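Local coordinates for protein tRNA (adenine(58)-N(1))-methyltransferase TrmI (Thermus thermophilus, PDB 2PWY) that catalyses the S-adenosyl-L-methionine-dependent methylation of N1 of adenosine 58 in tRNA and is required for growth at extreme temperatures, at residues M88-D93 with R192-Y197. Sequence-based numbering, arbitrary orientation.
Sequences MVTLLD and RFLVAY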
ATOM      1  N   MET A  88      -0.465   1.707 -18.269  1.00  8.64           N
ATOM      2  CA  MET A  88      -0.417   0.847 -19.461  1.00  8.78           C
ATOM      3  C   MET A  88       0.303   1.509 -20.627  1.00  9.17           C
ATOM      4  O   MET A  88       1.071   0.859 -21.330  1.00  9.07           O
ATOM      5  CB  MET A  88      -1.814   0.399 -19.879  1.00  7.96           C
ATOM      6  CG  MET A  88      -2.405  -0.587 -18.914  1.00  9.37           C
ATOM      7  SD  MET A  88      -4.077  -1.054 -19.363  1.00  9.80           S
ATOM      8  CE  MET A  88      -3.730  -2.187 -20.715  1.00  9.07           C
ATOM      9  N   VAL A  89       0.076   2.806 -20.820  1.00  8.98           N
ATOM     10  CA  VAL A  89       0.758   3.527 -21.892  1.00  9.67           C
ATOM     11  C   VAL A  89       2.276   3.522 -21.693  1.00  9.67           C
ATOM     12  O   VAL A  89       3.034   3.355 -22.655  1.00 10.63           O
ATOM     13  CB  VAL A  89       0.203   4.947 -22.030  1.00  9.91           C
ATOM     14  CG1 VAL A  89       1.081   5.783 -22.964  1.00 10.91           C
ATOM     15  CG2 VAL A  89      -1.243   4.869 -22.551  1.00 10.35           C
ATOM     16  N   THR A  90       2.714   3.679 -20.446  1.00  9.19           N
ATOM     17  CA  THR A  90       4.140   3.651 -20.131  1.00  8.96           C
ATOM     18  C   THR A  90       4.712   2.238 -20.270  1.00  8.88           C
ATOM     19  O   THR A  90       5.802   2.049 -20.810  1.00  8.87           O
ATOM     20  CB  THR A  90       4.417   4.204 -18.718  1.00  8.63           C
ATOM     21  OG1 THR A  90       3.990   5.575 -18.678  1.00 10.00           O
ATOM     22  CG2 THR A  90       5.931   4.155 -18.410  1.00  8.62           C
ATOM     23  N   LEU A  91       3.983   1.242 -19.775  1.00  8.62           N
ATOM     24  CA  LEU A  91       4.443  -0.146 -19.892  1.00  9.01           C
ATOM     25  C   LEU A  91       4.513  -0.617 -21.349  1.00  8.84           C
ATOM     26  O   LEU A  91       5.377  -1.416 -21.708  1.00  9.62           O
ATOM     27  CB  LEU A  91       3.564  -1.071 -19.072  1.00  9.35           C
ATOM     28  CG  LEU A  91       3.629  -0.842 -17.554  1.00 11.68           C
ATOM     29  CD1 LEU A  91       2.538  -1.668 -16.882  1.00 14.13           C
ATOM     30  CD2 LEU A  91       5.005  -1.219 -17.019  1.00 13.99           C
ATOM     31  N   LEU A  92       3.601  -0.112 -22.169  1.00  8.43           N
ATOM     32  CA  LEU A  92       3.597  -0.352 -23.614  1.00  8.77           C
ATOM     33  C   LEU A  92       4.655   0.472 -24.356  1.00  9.46           C
ATOM     34  O   LEU A  92       4.917   0.238 -25.551  1.00  9.77           O
ATOM     35  CB  LEU A  92       2.207  -0.062 -24.189  1.00  8.65           C
ATOM     36  CG  LEU A  92       1.127  -1.117 -23.925  1.00  9.61           C
ATOM     37  CD1 LEU A  92      -0.253  -0.543 -24.145  1.00 10.66           C
ATOM     38  CD2 LEU A  92       1.335  -2.374 -24.780  1.00 10.24           C
ATOM     39  N   ASP A  93       5.266   1.410 -23.638  1.00  8.60           N
ATOM     40  CA  ASP A  93       6.331   2.264 -24.174  1.00  9.02           C
ATOM     41  C   ASP A  93       5.883   2.955 -25.476  1.00  9.49           C
ATOM     42  O   ASP A  93       6.576   2.923 -26.494  1.00  9.90           O
ATOM     43  CB  ASP A  93       7.626   1.452 -24.377  1.00  9.18           C
ATOM     44  CG  ASP A  93       8.792   2.326 -24.769  1.00 10.60           C
ATOM     45  OD1 ASP A  93       8.951   3.395 -24.130  1.00 11.01           O
ATOM     46  OD2 ASP A  93       9.524   1.946 -25.717  1.00 11.67           O
ATOM     47  N   ARG A 192       8.736  -6.115 -28.471  1.00 10.47           N
ATOM     48  CA  ARG A 192       7.748  -5.143 -28.002  1.00  9.63           C
ATOM     49  C   ARG A 192       6.731  -5.811 -27.066  1.00  9.52           C
ATOM     50  O   ARG A 192       6.840  -7.008 -26.793  1.00  9.30           O
ATOM     51  CB  ARG A 192       7.106  -4.399 -29.176  1.00  9.90           C
ATOM     52  CG  ARG A 192       8.144  -3.634 -30.018  1.00  9.53           C
ATOM     53  CD  ARG A 192       8.766  -2.474 -29.219  1.00 10.71           C
ATOM     54  NE  ARG A 192       7.766  -1.449 -28.906  1.00 11.00           N
ATOM     55  CZ  ARG A 192       7.948  -0.411 -28.093  1.00 11.52           C
ATOM     56  NH1 ARG A 192       9.102  -0.224 -27.466  1.00 11.62           N
ATOM     57  NH2 ARG A 192       6.952   0.451 -27.907  1.00 10.47           N
ATOM     58  N   PHE A 193       5.781  -5.040 -26.533  1.00  9.11           N
ATOM     59  CA  PHE A 193       5.011  -5.520 -25.380  1.00  9.66           C
ATOM     60  C   PHE A 193       3.530  -5.692 -25.629  1.00  9.04           C
ATOM     61  O   PHE A 193       2.934  -4.949 -26.406  1.00  8.73           O
ATOM     62  CB  PHE A 193       5.195  -4.587 -24.175  1.00 10.01           C
ATOM     63  CG  PHE A 193       6.611  -4.501 -23.708  1.00 11.61           C
ATOM     64  CD1 PHE A 193       7.102  -5.407 -22.770  1.00 14.26           C
ATOM     65  CD2 PHE A 193       7.470  -3.544 -24.248  1.00 12.61           C
ATOM     66  CE1 PHE A 193       8.425  -5.333 -22.353  1.00 14.39           C
ATOM     67  CE2 PHE A 193       8.780  -3.466 -23.845  1.00 14.60           C
ATOM     68  CZ  PHE A 193       9.262  -4.368 -22.891  1.00 13.90           C
ATOM     69  N   LEU A 194       2.972  -6.703 -24.966  1.00  8.61           N
ATOM     70  CA  LEU A 194       1.525  -6.829 -24.755  1.00  8.68           C
ATOM     71  C   LEU A 194       1.286  -6.538 -23.281  1.00  8.40           C
ATOM     72  O   LEU A 194       2.025  -7.034 -22.423  1.00  8.59           O
ATOM     73  CB  LEU A 194       1.038  -8.244 -25.094  1.00  8.75           C
ATOM     74  CG  LEU A 194      -0.449  -8.600 -24.864  1.00  9.49           C
ATOM     75  CD1 LEU A 194      -0.881  -9.717 -25.819  1.00 11.36           C
ATOM     76  CD2 LEU A 194      -0.778  -9.016 -23.393  1.00 10.48           C
ATOM     77  N   VAL A 195       0.273  -5.723 -22.983  1.00  8.00           N
ATOM     78  CA  VAL A 195      -0.083  -5.445 -21.586  1.00  8.44           C
ATOM     79  C   VAL A 195      -1.575  -5.668 -21.412  1.00  8.38           C
ATOM     80  O   VAL A 195      -2.388  -5.068 -22.139  1.00  8.09           O
ATOM     81  CB  VAL A 195       0.290  -4.008 -21.127  1.00  8.00           C
ATOM     82  CG1 VAL A 195      -0.113  -3.831 -19.650  1.00  7.63           C
ATOM     83  CG2 VAL A 195       1.798  -3.745 -21.312  1.00  9.97           C
ATOM     84  N   ALA A 196      -1.919  -6.556 -20.478  1.00  8.73           N
ATOM     85  CA  ALA A 196      -3.308  -6.907 -20.186  1.00  9.02           C
ATOM     86  C   ALA A 196      -3.735  -6.427 -18.809  1.00  9.71           C
ATOM     87  O   ALA A 196      -2.969  -6.498 -17.847  1.00  9.50           O
ATOM     88  CB  ALA A 196      -3.530  -8.408 -20.286  1.00  9.45           C
ATOM     89  N   TYR A 197      -4.986  -5.977 -18.742  1.00  9.80           N
ATOM     90  CA  TYR A 197      -5.626  -5.475 -17.523  1.00  9.69           C
ATOM     91  C   TYR A 197      -6.605  -6.549 -17.043  1.00  9.73           C
ATOM     92  O   TYR A 197      -7.491  -6.961 -17.786  1.00  9.20           O
ATOM     93  CB  TYR A 197      -6.335  -4.182 -17.917  1.00 10.93           C
ATOM     94  CG  TYR A 197      -7.174  -3.431 -16.905  1.00 11.61           C
ATOM     95  CD1 TYR A 197      -6.609  -2.430 -16.104  1.00 13.30           C
ATOM     96  CD2 TYR A 197      -8.553  -3.626 -16.834  1.00 12.98           C
ATOM     97  CE1 TYR A 197      -7.403  -1.678 -15.219  1.00 12.07           C
ATOM     98  CE2 TYR A 197      -9.353  -2.879 -15.948  1.00 13.34           C
ATOM     99  CZ  TYR A 197      -8.773  -1.910 -15.160  1.00 12.62           C
ATOM    100  OH  TYR A 197      -9.555  -1.167 -14.302  1.00 14.90           O
TER
HETATM  101  O   HOH W   1       5.299  -2.170 -26.629  1.00 11.39           O
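How a helix closes onto a central sheet, apolar along its body and polar at its end, is illustrated where helix 82-91 meets strand 192-198. Val-195 is the hub: chi1 t turns both methyls to the helix side chains, CG2 3.9 Å from Leu-91 CB and 3.8 Å from Leu-92 CD2, CG1 4.0 Å from Met-88 CG. Met-88 (m, t, p) curls its thioether along the strand, bringing CE to 3.5 Å from Val-195 O and SD to 4.1 Å from Tyr-197 CB; SD lies 5.4 Å from the Tyr-197 ring centroid, an oblique Met-aromatic contact. Leu-92 starts out sideways, yet its m,t rotamer carries CD2 to 3.4 Å from Phe-193 O. Asp-93, with positive phi, belongs to a Schellman motif, its N bonding Thr-90 O (2.9 Å). Arg-192, folded back by three successive m torsions, bonds Asp-93 through two nitrogens: NH1 forms a salt bridge with Asp-93 OD2 (2.8 Å) and NH2 donates to Asp-93 O (2.9 Å). A water links Leu-92 O to Phe-193 N. Asp-93 OD1 pairs with Arg-116 of a second subunit. Tyr-197 touches Asp-173, a cofactor-binding residue, near the S-adenosyl-L-methionine site. Such helix-on-sheet packing is characteristic of the Rossmann-like class I methyltransferase fold.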